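Local structure of putative adenosine kinase (Schistosoma mansoni, 3VAS) at residues Asp36-Ala41 against Val141-Ser146; Thr65-Ile70 against Ser151-Leu156; Tyr183-Val188 against Asn213-Phe218; Glu194-Ile199 against Asp228-Tyr233. The protein probably catalyses the ATP-dependent phosphorylation of adenosine to AMP, as a ribokinase-family enzyme whose pocket holds adenosine in this structure. All coordinates share one frame; numbering follows the deposited sequence.

Contact 1 of 4, residues Asp36-Ala41 against Val141-Ser146; sequences DIIVDA and VAVLVS. With ADN (adenosine), chain C.
D36 and V141, paired across two parallel strands, meet the ribose of adenosine together. The carboxylate of D36 takes one ribose hydroxyl on each oxygen: OD2 accepts from O3' of adenosine at 2.5 Å, and OD1 accepts from O2' at a separation so short that its exact length is doubtful. V141 packs against the same spot, its CG2 3.4 Å from adenosine O2' and its CB 3.5 Å from D36 OD1, so the valine packs beside both the carboxylate and the hydroxyl it holds. With CG of D36 beside its own backbone N (chi1 -72°), the carboxylate leans over toward V141 and the sugar. Behind this first shell the backbones of 36-41 and 141-146 are joined by five hydrogen bonds, from I37 N to V141 O (2.8 Å) through to A41 N to V145 O (2.8 Å). I38 and V143 lie side by side on the face that carries D36, and I38 CG2 reaches V145 CG2 at 3.9 Å. Just past the end of the strand, A41 CB rests on L144 CG at 3.6 Å. Strand 77-81 flanks the 36-41 edge and strand 150-157 the 141-146 edge, while helix 65-70 packs on the face of I37, V39, A142 and L144.

Contact 2 of 4, residues Thr65-Ile70 against Ser151-Leu156; sequences TIYDEI and SMVTYL. With ADN (adenosine), chain C.
Y67 and I66 of helix 65-70 pack on V153 and Y155 of strand 150-157, a helix laid across a strand in the smaller, lid-like part of a ribokinase-type (pfkB) fold. The short axes run at 114° to each other and approach to 10.3 Å, a gap bridged by side chains. The Y67 ring points its phenol end at the strand backbone, where OH gives a weak hydrogen bond to V153 O, 3.0 Å away and near the ring plane. Y155 crosses the Y67 side chain at about a right angle, and its CB lies 3.7 Å from Y67 CZ. The Y155 ring itself leads away from the helix, since its CG stands anti to the backbone N (chi1 -176°), so only the root of this side chain takes part. I66 meets V153 obliquely through the end of its chain, CD1 to CG2, while its other branch, CG2, lies over the centre of the Y67 ring, 3.7 Å above the plane. One isoleucine thus touches the strand and backs the tyrosine at once. Alternate residues of the strand serve the other side: M152, T154 and L156 point away from the helix; T154 and L156 line the adenosine pocket, and M152 SD lies close to the nucleoside. There T154 OG1 comes within 2.8 Å of N7 of the adenine ring.

Contact 3 of 4, residues Tyr183-Val188 against Asn213-Phe218; sequences YIAGFV and NLSAPF. With ADN (adenosine), chain C.
F187, in the turn after strand 181-185, lies between adenosine and residues S215 and A216 of 213-218. Its CB already meets the base, 3.1 Å from N1 of adenosine, and CG continues along the same side of the purine, with CD1 near C2 and N3 and CD2 near C6 and N6. One face of the ring therefore lies against adenine, whose C6 sits 3.4 Å above its plane, offset toward the rim. The opposite face receives S215 CB in a CH-pi contact, 3.7 Å from the ring centroid and only 11° off the normal. Farther out CE1 lies against the same S215 CB, CE2 touches A216 CB at 3.7 Å and has F218 CE2 at its edge, and CZ lies near S215 O. Packed on both faces, the ring is probably restrained in its tilt against the base. Behind it G186 N donates to N213 O (2.7 Å), and N213 ND2 donates to Y183 OH (3.0 Å), with ring and amide planes 80° apart. The side chain of N213 also closes an Asx turn, OD1 accepting from S215 N on a lone pair, consistent with a bend that sets S215 over the phenylalanine. Strands 181-185 and 209-213 end here side by side in parallel, with helix 83-95 against Y183 and F187, and I56 of strand 55-58 against F187, A216 and F218.

Contact 4 of 4, residues Glu194-Ile199 against Asp228-Tyr233; sequences EGMLKI and DEMISY
M196 and M230 meet by their methyl ends in the tight part of this helix-to-helix contact, CE to CE at 3.6 Å. The two chains cross obliquely. M230 is bent at both chi2 and chi3, folding its SD and CE toward helix 189-205, so that SD lies 4.0 Å from M196 CE and CE comes near the carbonyl oxygen of M196. M196 is bent at its last torsion (chi3 -68°), which turns its methyl toward M230. Both methionines are buried: F212 of strand 209-213 touches both, and M196 also reaches V188.

The outer side is looser and partly exposed. L197 sends CD1 into the angle between E229 and Y233, 3.9 Å from both E229 CD and Y233 CE1, crossing the glutamate at about a right angle. Here an aliphatic branch lies against a carboxylate whose OE1 is hydrogen-bonded to Y193 OH, from the same helix as L197. Within the same segment S232 OG donates to E229 O at 2.6 Å, a side-chain to backbone bond just before Y233.

With no hydrogen bond or salt bridge directly between 194-199 and 228-233, the two segments are joined by dispersion and hydrophobic packing, and the nearby polar link from E229 to Y193 adds a directional tie between the helices at the partly exposed edge.

Along the chain contacts 1 and 2 interleave and close before contacts 3 and 4, which interleave in turn. Contacts 1 and 2, centres 8 Å apart, share the neighbouring strands 138-145 and 150-157, linked by probable backbone hydrogen bonds. Contact 3 lies about 20 Å from each, centre to centre, and strands 27-40 and 181-185, sheet neighbours, join it to contact 1. Together contacts 1 to 3 supply residues around one nucleoside: contact 1 at the ribose, contacts 2 and 3 at the base. Contact 4, centred 12 Å from contact 3 and 31 Å from contact 1, packs helices 189-205 and 224-231 farther out, the M196 side chain about 10 Å from adenosine yet touching I184, A185 and V188 of contact 3.

Contact 1 of 4, residues Asp36-Ala41 against Val141-Ser146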
# COMPACT_ATOMS: atom_id res chain seq x y z
N ASP A 36 -1.18 7.46 -11.52
CA ASP A 36 -2.17 8.34 -10.90
C ASP A 36 -2.48 9.53 -11.81
O ASP A 36 -1.58 10.19 -12.32
CB ASP A 36 -1.70 8.84 -9.53
CG ASP A 36 -1.73 7.74 -8.47
OD1 ASP A 36 -2.26 6.65 -8.75
OD2 ASP A 36 -1.23 7.99 -7.34
N ILE A 37 -3.77 9.79 -12.01
CA ILE A 37 -4.19 10.96 -12.76
C ILE A 37 -4.97 11.88 -11.83
O ILE A 37 -6.15 11.66 -11.57
CB ILE A 37 -5.03 10.56 -13.98
CG1 ILE A 37 -4.30 9.48 -14.79
CG2 ILE A 37 -5.34 11.79 -14.84
CD1 ILE A 37 -5.03 9.08 -16.06
N ILE A 38 -4.29 12.91 -11.33
CA ILE A 38 -4.84 13.76 -10.29
C ILE A 38 -5.49 15.01 -10.87
O ILE A 38 -4.85 15.79 -11.57
CB ILE A 38 -3.74 14.17 -9.29
CG1 ILE A 38 -2.98 12.92 -8.81
CG2 ILE A 38 -4.34 14.94 -8.11
CD1 ILE A 38 -1.77 13.23 -7.97
N VAL A 39 -6.77 15.18 -10.56
CA VAL A 39 -7.56 16.25 -11.15
C VAL A 39 -8.38 16.98 -10.09
O VAL A 39 -8.88 16.35 -9.16
CB VAL A 39 -8.50 15.70 -12.26
CG1 VAL A 39 -9.20 14.42 -11.80
CG2 VAL A 39 -9.52 16.74 -12.70
N ASP A 40 -8.48 18.30 -10.22
CA ASP A 40 -9.44 19.06 -9.44
C ASP A 40 -10.84 18.79 -9.99
O ASP A 40 -11.21 19.29 -11.06
CB ASP A 40 -9.12 20.56 -9.50
CG ASP A 40 -7.87 20.92 -8.72
OD1 ASP A 40 -7.55 20.20 -7.75
OD2 ASP A 40 -7.22 21.92 -9.07
N ALA A 41 -11.61 17.99 -9.26
CA ALA A 41 -12.90 17.53 -9.73
C ALA A 41 -14.04 18.47 -9.35
O ALA A 41 -14.03 19.08 -8.28
CB ALA A 41 -13.18 16.13 -9.22
N VAL A 141 -5.24 5.28 -12.16
CA VAL A 141 -6.15 5.67 -11.09
C VAL A 141 -6.63 7.10 -11.33
O VAL A 141 -5.83 8.02 -11.46
CB VAL A 141 -5.48 5.60 -9.70
CG1 VAL A 141 -6.50 5.93 -8.61
CG2 VAL A 141 -4.86 4.23 -9.47
N ALA A 142 -7.94 7.28 -11.41
CA ALA A 142 -8.47 8.63 -11.45
C ALA A 142 -8.54 9.11 -10.01
O ALA A 142 -9.29 8.55 -9.21
CB ALA A 142 -9.84 8.66 -12.09
N VAL A 143 -7.73 10.11 -9.68
CA VAL A 143 -7.73 10.66 -8.32
C VAL A 143 -8.45 12.00 -8.33
O VAL A 143 -7.92 13.01 -8.80
CB VAL A 143 -6.31 10.81 -7.76
CG1 VAL A 143 -6.35 11.25 -6.30
CG2 VAL A 143 -5.54 9.50 -7.91
N LEU A 144 -9.68 12.00 -7.82
CA LEU A 144 -10.54 13.18 -7.89
C LEU A 144 -10.40 14.04 -6.64
O LEU A 144 -10.80 13.64 -5.55
CB LEU A 144 -11.99 12.76 -8.09
CG LEU A 144 -12.47 12.61 -9.54
CD1 LEU A 144 -11.59 11.66 -10.34
CD2 LEU A 144 -13.92 12.16 -9.57
N VAL A 145 -9.81 15.23 -6.80
CA VAL A 145 -9.56 16.09 -5.65
C VAL A 145 -10.51 17.29 -5.61
O VAL A 145 -10.72 17.97 -6.62
CB VAL A 145 -8.09 16.58 -5.63
CG1 VAL A 145 -7.87 17.57 -4.49
CG2 VAL A 145 -7.14 15.39 -5.49
N SER A 146 -11.08 17.54 -4.44
CA SER A 146 -11.84 18.76 -4.21
C SER A 146 -11.76 19.14 -2.74
O SER A 146 -11.28 18.37 -1.91
CB SER A 146 -13.30 18.59 -4.65
OG SER A 146 -13.95 17.58 -3.90
O5' ADN C . -2.69 5.11 -1.32
C5' ADN C . -2.88 5.89 -2.50
C4' ADN C . -2.41 5.15 -3.73
O4' ADN C . -3.22 3.98 -3.92
C3' ADN C . -2.49 5.92 -5.06
O3' ADN C . -1.17 6.27 -5.48
C2' ADN C . -3.09 4.90 -6.05
O2' ADN C . -2.37 4.76 -7.25
C1' ADN C . -3.10 3.59 -5.25
N9 ADN C . -4.18 2.67 -5.60
C8 ADN C . -5.45 2.98 -5.78
N7 ADN C . -6.15 1.74 -6.15
C5 ADN C . -5.19 0.68 -6.18
C6 ADN C . -5.31 -0.68 -6.46
N6 ADN C . -6.59 -1.23 -6.81
N1 ADN C . -4.18 -1.49 -6.42
C2 ADN C . -2.96 -0.97 -6.09
N3 ADN C . -2.84 0.37 -5.80
C4 ADN C . -4.00 1.19 -5.86
O HOH W 1 -11.82 20.76 -7.58

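Contact 2 of 4, residues Thr65-Ile70 against Ser151-Leu156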
# COMPACT_ATOMS: atom_id res chain seq x y z
N THR A 65 -16.50 6.14 -18.28
CA THR A 65 -16.46 7.46 -18.93
C THR A 65 -15.61 8.47 -18.17
O THR A 65 -15.22 9.49 -18.73
CB THR A 65 -17.87 8.04 -19.13
OG1 THR A 65 -18.57 8.04 -17.88
CG2 THR A 65 -18.65 7.23 -20.16
N ILE A 66 -15.31 8.18 -16.90
CA ILE A 66 -14.58 9.11 -16.05
C ILE A 66 -13.20 9.45 -16.61
O ILE A 66 -12.73 10.59 -16.49
CB ILE A 66 -14.47 8.62 -14.57
CG1 ILE A 66 -14.19 9.78 -13.63
CG2 ILE A 66 -13.40 7.53 -14.41
CD1 ILE A 66 -14.06 9.38 -12.18
N TYR A 67 -12.56 8.49 -17.26
CA TYR A 67 -11.20 8.69 -17.77
C TYR A 67 -11.17 9.65 -18.96
O TYR A 67 -10.29 10.50 -19.04
CB TYR A 67 -10.54 7.35 -18.09
CG TYR A 67 -10.52 6.44 -16.88
CD1 TYR A 67 -9.65 6.68 -15.82
CD2 TYR A 67 -11.38 5.36 -16.79
CE1 TYR A 67 -9.64 5.86 -14.70
CE2 TYR A 67 -11.38 4.54 -15.67
CZ TYR A 67 -10.51 4.79 -14.64
OH TYR A 67 -10.52 3.97 -13.54
N ASP A 68 -12.13 9.51 -19.87
CA ASP A 68 -12.26 10.46 -20.96
C ASP A 68 -12.70 11.81 -20.42
O ASP A 68 -12.28 12.86 -20.91
CB ASP A 68 -13.27 9.97 -22.00
CG ASP A 68 -12.74 8.82 -22.84
OD1 ASP A 68 -11.52 8.80 -23.11
OD2 ASP A 68 -13.55 7.95 -23.24
N GLU A 69 -13.54 11.78 -19.39
CA GLU A 69 -14.12 12.99 -18.82
C GLU A 69 -13.08 13.89 -18.14
O GLU A 69 -13.02 15.09 -18.41
CB GLU A 69 -15.26 12.66 -17.86
CG GLU A 69 -16.04 13.89 -17.41
CD GLU A 69 -17.39 13.54 -16.81
OE1 GLU A 69 -17.59 12.38 -16.41
OE2 GLU A 69 -18.25 14.44 -16.73
N ILE A 70 -12.26 13.31 -17.26
CA ILE A 70 -11.25 14.11 -16.57
C ILE A 70 -10.13 14.55 -17.50
O ILE A 70 -9.37 15.47 -17.20
CB ILE A 70 -10.64 13.36 -15.37
CG1 ILE A 70 -9.82 12.16 -15.84
CG2 ILE A 70 -11.72 12.95 -14.39
CD1 ILE A 70 -9.17 11.39 -14.72
N SER A 151 -11.36 11.13 -3.80
CA SER A 151 -11.88 9.82 -4.16
C SER A 151 -11.12 9.24 -5.35
O SER A 151 -10.71 9.97 -6.25
CB SER A 151 -13.38 9.92 -4.48
OG SER A 151 -14.03 8.67 -4.34
N MET A 152 -10.94 7.92 -5.34
CA MET A 152 -10.19 7.25 -6.39
C MET A 152 -11.02 6.22 -7.15
O MET A 152 -11.78 5.45 -6.56
CB MET A 152 -8.95 6.56 -5.82
CG MET A 152 -7.86 7.54 -5.40
SD MET A 152 -6.44 6.69 -4.68
CE MET A 152 -7.17 5.98 -3.21
N VAL A 153 -10.88 6.21 -8.48
CA VAL A 153 -11.44 5.16 -9.31
C VAL A 153 -10.32 4.49 -10.09
O VAL A 153 -9.66 5.11 -10.92
CB VAL A 153 -12.50 5.71 -10.29
CG1 VAL A 153 -13.17 4.55 -11.05
CG2 VAL A 153 -13.54 6.52 -9.53
N THR A 154 -10.11 3.20 -9.81
CA THR A 154 -8.96 2.49 -10.34
C THR A 154 -9.30 1.55 -11.50
O THR A 154 -10.19 0.71 -11.38
CB THR A 154 -8.28 1.66 -9.24
OG1 THR A 154 -7.83 2.54 -8.21
CG2 THR A 154 -7.10 0.89 -9.80
N TYR A 155 -8.60 1.71 -12.61
CA TYR A 155 -8.66 0.76 -13.71
C TYR A 155 -7.35 -0.03 -13.72
O TYR A 155 -6.31 0.48 -14.11
CB TYR A 155 -8.84 1.47 -15.06
CG TYR A 155 -9.01 0.51 -16.22
CD1 TYR A 155 -10.19 -0.19 -16.40
CD2 TYR A 155 -7.97 0.30 -17.13
CE1 TYR A 155 -10.35 -1.08 -17.45
CE2 TYR A 155 -8.12 -0.59 -18.19
CZ TYR A 155 -9.31 -1.27 -18.34
OH TYR A 155 -9.48 -2.16 -19.38
N LEU A 156 -7.42 -1.27 -13.25
CA LEU A 156 -6.22 -2.07 -13.02
C LEU A 156 -5.42 -2.36 -14.29
O LEU A 156 -4.19 -2.39 -14.26
CB LEU A 156 -6.56 -3.36 -12.29
CG LEU A 156 -6.89 -3.17 -10.81
CD1 LEU A 156 -7.36 -4.47 -10.17
CD2 LEU A 156 -5.67 -2.63 -10.07
O5' ADN C . -2.69 5.11 -1.32
C5' ADN C . -2.88 5.89 -2.50
C4' ADN C . -2.41 5.15 -3.73
O4' ADN C . -3.22 3.98 -3.92
C3' ADN C . -2.49 5.92 -5.06
O3' ADN C . -1.17 6.27 -5.48
C2' ADN C . -3.09 4.90 -6.05
O2' ADN C . -2.37 4.76 -7.25
C1' ADN C . -3.10 3.59 -5.25
N9 ADN C . -4.18 2.67 -5.60
C8 ADN C . -5.45 2.98 -5.78
N7 ADN C . -6.15 1.74 -6.15
C5 ADN C . -5.19 0.68 -6.18
C6 ADN C . -5.31 -0.68 -6.46
N6 ADN C . -6.59 -1.23 -6.81
N1 ADN C . -4.18 -1.49 -6.42
C2 ADN C . -2.96 -0.97 -6.09
N3 ADN C . -2.84 0.37 -5.80
C4 ADN C . -4.00 1.19 -5.86

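Contact 3 of 4, residues Tyr183-Val188 against Asn213-Phe218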
# COMPACT_ATOMS: atom_id res chain seq x y z
N TYR A 183 6.78 -6.62 1.66
CA TYR A 183 5.63 -5.75 1.79
C TYR A 183 4.69 -5.97 0.61
O TYR A 183 5.07 -5.72 -0.53
CB TYR A 183 6.03 -4.27 1.86
CG TYR A 183 4.83 -3.36 2.06
CD1 TYR A 183 4.31 -3.13 3.33
CD2 TYR A 183 4.21 -2.75 0.97
CE1 TYR A 183 3.21 -2.31 3.52
CE2 TYR A 183 3.11 -1.93 1.15
CZ TYR A 183 2.61 -1.71 2.42
OH TYR A 183 1.52 -0.88 2.59
N ILE A 184 3.49 -6.46 0.89
CA ILE A 184 2.46 -6.56 -0.14
C ILE A 184 1.13 -6.00 0.37
O ILE A 184 0.63 -6.41 1.41
CB ILE A 184 2.23 -8.02 -0.60
CG1 ILE A 184 3.55 -8.72 -0.92
CG2 ILE A 184 1.31 -8.05 -1.82
CD1 ILE A 184 3.38 -10.18 -1.31
N ALA A 185 0.58 -5.04 -0.38
CA ALA A 185 -0.71 -4.45 -0.04
C ALA A 185 -1.86 -5.40 -0.36
O ALA A 185 -1.74 -6.26 -1.24
CB ALA A 185 -0.91 -3.13 -0.77
N GLY A 186 -2.97 -5.24 0.35
CA GLY A 186 -4.15 -6.05 0.12
C GLY A 186 -4.67 -5.94 -1.30
O GLY A 186 -5.31 -6.86 -1.80
N PHE A 187 -4.39 -4.80 -1.94
CA PHE A 187 -4.81 -4.54 -3.31
C PHE A 187 -4.42 -5.64 -4.30
O PHE A 187 -5.06 -5.80 -5.33
CB PHE A 187 -4.22 -3.22 -3.80
CG PHE A 187 -4.89 -1.99 -3.24
CD1 PHE A 187 -4.13 -0.96 -2.70
CD2 PHE A 187 -6.26 -1.86 -3.27
CE1 PHE A 187 -4.74 0.17 -2.20
CE2 PHE A 187 -6.87 -0.72 -2.76
CZ PHE A 187 -6.11 0.29 -2.23
N VAL A 188 -3.37 -6.38 -3.97
CA VAL A 188 -2.84 -7.40 -4.88
C VAL A 188 -3.71 -8.67 -4.88
O VAL A 188 -3.59 -9.52 -5.76
CB VAL A 188 -1.37 -7.72 -4.54
CG1 VAL A 188 -0.74 -8.62 -5.60
CG2 VAL A 188 -0.59 -6.42 -4.44
N ASN A 213 -0.91 -4.88 4.21
CA ASN A 213 -1.78 -3.72 4.39
C ASN A 213 -3.23 -4.05 4.03
O ASN A 213 -3.49 -4.63 2.97
CB ASN A 213 -1.27 -2.54 3.55
CG ASN A 213 -1.73 -1.19 4.08
OD1 ASN A 213 -2.93 -0.93 4.23
ND2 ASN A 213 -0.78 -0.31 4.39
N LEU A 214 -4.17 -3.71 4.90
CA LEU A 214 -5.59 -3.93 4.62
C LEU A 214 -6.05 -3.14 3.39
O LEU A 214 -6.99 -3.53 2.69
CB LEU A 214 -6.47 -3.60 5.84
CG LEU A 214 -6.25 -4.40 7.13
CD1 LEU A 214 -7.19 -3.94 8.25
CD2 LEU A 214 -6.41 -5.90 6.89
N SER A 215 -5.39 -2.01 3.15
CA SER A 215 -5.50 -1.25 1.89
C SER A 215 -6.81 -0.50 1.62
O SER A 215 -6.78 0.68 1.27
CB SER A 215 -5.11 -2.12 0.69
OG SER A 215 -3.77 -2.55 0.81
N ALA A 216 -7.95 -1.18 1.76
CA ALA A 216 -9.25 -0.58 1.45
C ALA A 216 -10.41 -1.41 2.04
O ALA A 216 -10.32 -2.64 2.11
CB ALA A 216 -9.43 -0.44 -0.06
N PRO A 217 -11.49 -0.74 2.45
CA PRO A 217 -12.64 -1.43 3.04
C PRO A 217 -13.24 -2.54 2.16
O PRO A 217 -13.62 -3.57 2.69
CB PRO A 217 -13.66 -0.31 3.26
CG PRO A 217 -12.82 0.92 3.41
CD PRO A 217 -11.69 0.72 2.44
N PHE A 218 -13.31 -2.33 0.84
CA PHE A 218 -13.93 -3.33 -0.03
C PHE A 218 -13.24 -4.69 0.02
O PHE A 218 -13.88 -5.73 -0.19
CB PHE A 218 -14.11 -2.82 -1.48
CG PHE A 218 -12.84 -2.78 -2.29
CD1 PHE A 218 -12.38 -3.91 -2.96
CD2 PHE A 218 -12.13 -1.59 -2.43
CE1 PHE A 218 -11.21 -3.87 -3.72
CE2 PHE A 218 -10.96 -1.54 -3.20
CZ PHE A 218 -10.50 -2.68 -3.84
O5' ADN C . -2.69 5.11 -1.32
C5' ADN C . -2.88 5.89 -2.50
C4' ADN C . -2.41 5.15 -3.73
O4' ADN C . -3.22 3.98 -3.92
C3' ADN C . -2.49 5.92 -5.06
O3' ADN C . -1.17 6.27 -5.48
C2' ADN C . -3.09 4.90 -6.05
O2' ADN C . -2.37 4.76 -7.25
C1' ADN C . -3.10 3.59 -5.25
N9 ADN C . -4.18 2.67 -5.60
C8 ADN C . -5.45 2.98 -5.78
N7 ADN C . -6.15 1.74 -6.15
C5 ADN C . -5.19 0.68 -6.18
C6 ADN C . -5.31 -0.68 -6.46
N6 ADN C . -6.59 -1.23 -6.81
N1 ADN C . -4.18 -1.49 -6.42
C2 ADN C . -2.96 -0.97 -6.09
N3 ADN C . -2.84 0.37 -5.80
C4 ADN C . -4.00 1.19 -5.86

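Contact 4 of 4, residues Glu194-Ile199 against Asp228-Tyr233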
# COMPACT_ATOMS: atom_id res chain seq x y z
N GLU A 194 -2.50 -15.72 -6.09
CA GLU A 194 -1.67 -16.91 -6.13
C GLU A 194 -0.20 -16.60 -5.85
O GLU A 194 0.47 -17.31 -5.10
CB GLU A 194 -1.84 -17.65 -7.47
CG GLU A 194 -1.73 -16.74 -8.71
CD GLU A 194 -1.68 -17.51 -10.03
OE1 GLU A 194 -2.08 -18.70 -10.05
OE2 GLU A 194 -1.25 -16.93 -11.05
N GLY A 195 0.31 -15.53 -6.45
CA GLY A 195 1.68 -15.12 -6.24
C GLY A 195 1.92 -14.61 -4.82
O GLY A 195 2.91 -14.98 -4.18
N MET A 196 1.03 -13.76 -4.33
CA MET A 196 1.24 -13.21 -3.00
C MET A 196 1.09 -14.29 -1.93
O MET A 196 1.77 -14.24 -0.90
CB MET A 196 0.33 -12.00 -2.74
CG MET A 196 -1.14 -12.30 -2.65
SD MET A 196 -2.13 -10.79 -2.63
CE MET A 196 -1.68 -10.08 -1.05
N LEU A 197 0.23 -15.27 -2.18
CA LEU A 197 0.08 -16.40 -1.26
C LEU A 197 1.35 -17.25 -1.25
O LEU A 197 1.80 -17.68 -0.18
CB LEU A 197 -1.12 -17.26 -1.65
CG LEU A 197 -1.45 -18.40 -0.68
CD1 LEU A 197 -1.62 -17.87 0.73
CD2 LEU A 197 -2.70 -19.16 -1.12
N LYS A 198 1.91 -17.49 -2.43
CA LYS A 198 3.14 -18.26 -2.53
C LYS A 198 4.28 -17.58 -1.78
O LYS A 198 5.01 -18.23 -1.04
CB LYS A 198 3.54 -18.47 -4.00
CG LYS A 198 4.47 -19.66 -4.19
CD LYS A 198 5.40 -19.49 -5.38
CE LYS A 198 6.44 -20.61 -5.40
NZ LYS A 198 7.58 -20.33 -6.32
N ILE A 199 4.43 -16.27 -1.97
CA ILE A 199 5.48 -15.52 -1.28
C ILE A 199 5.25 -15.52 0.23
O ILE A 199 6.19 -15.66 1.00
CB ILE A 199 5.59 -14.08 -1.81
CG1 ILE A 199 6.12 -14.09 -3.25
CG2 ILE A 199 6.51 -13.25 -0.92
CD1 ILE A 199 6.17 -12.72 -3.89
N ASP A 228 -8.07 -12.65 5.48
CA ASP A 228 -7.79 -13.44 6.68
C ASP A 228 -6.70 -14.47 6.44
O ASP A 228 -5.92 -14.77 7.34
CB ASP A 228 -9.06 -14.11 7.20
CG ASP A 228 -9.95 -13.15 7.96
OD1 ASP A 228 -9.48 -12.04 8.31
OD2 ASP A 228 -11.12 -13.51 8.22
N GLU A 229 -6.65 -15.01 5.23
CA GLU A 229 -5.59 -15.95 4.92
C GLU A 229 -4.23 -15.26 4.92
O GLU A 229 -3.26 -15.78 5.47
CB GLU A 229 -5.83 -16.66 3.58
CG GLU A 229 -4.77 -17.72 3.29
CD GLU A 229 -5.18 -18.68 2.18
OE1 GLU A 229 -5.79 -18.25 1.19
OE2 GLU A 229 -4.88 -19.89 2.32
N MET A 230 -4.17 -14.07 4.32
CA MET A 230 -2.94 -13.28 4.31
C MET A 230 -2.48 -12.90 5.73
O MET A 230 -1.30 -13.01 6.05
CB MET A 230 -3.10 -12.03 3.44
CG MET A 230 -3.23 -12.32 1.95
SD MET A 230 -1.88 -13.34 1.32
CE MET A 230 -0.51 -12.24 1.56
N ILE A 231 -3.42 -12.46 6.56
CA ILE A 231 -3.11 -12.13 7.94
C ILE A 231 -2.42 -13.31 8.63
O ILE A 231 -1.49 -13.12 9.42
CB ILE A 231 -4.37 -11.70 8.73
CG1 ILE A 231 -4.88 -10.35 8.20
CG2 ILE A 231 -4.08 -11.58 10.21
CD1 ILE A 231 -6.14 -9.86 8.87
N SER A 232 -2.84 -14.53 8.30
CA SER A 232 -2.30 -15.72 8.96
C SER A 232 -0.83 -16.01 8.61
O SER A 232 -0.19 -16.85 9.24
CB SER A 232 -3.19 -16.96 8.74
OG SER A 232 -3.04 -17.52 7.45
N TYR A 233 -0.29 -15.29 7.63
CA TYR A 233 1.14 -15.38 7.30
C TYR A 233 1.87 -14.06 7.60
O TYR A 233 3.08 -13.97 7.42
CB TYR A 233 1.35 -15.74 5.83
CG TYR A 233 0.80 -17.08 5.41
CD1 TYR A 233 -0.51 -17.21 4.96
CD2 TYR A 233 1.59 -18.23 5.46
CE1 TYR A 233 -1.02 -18.44 4.57
CE2 TYR A 233 1.08 -19.46 5.08
CZ TYR A 233 -0.22 -19.56 4.64
OH TYR A 233 -0.73 -20.78 4.26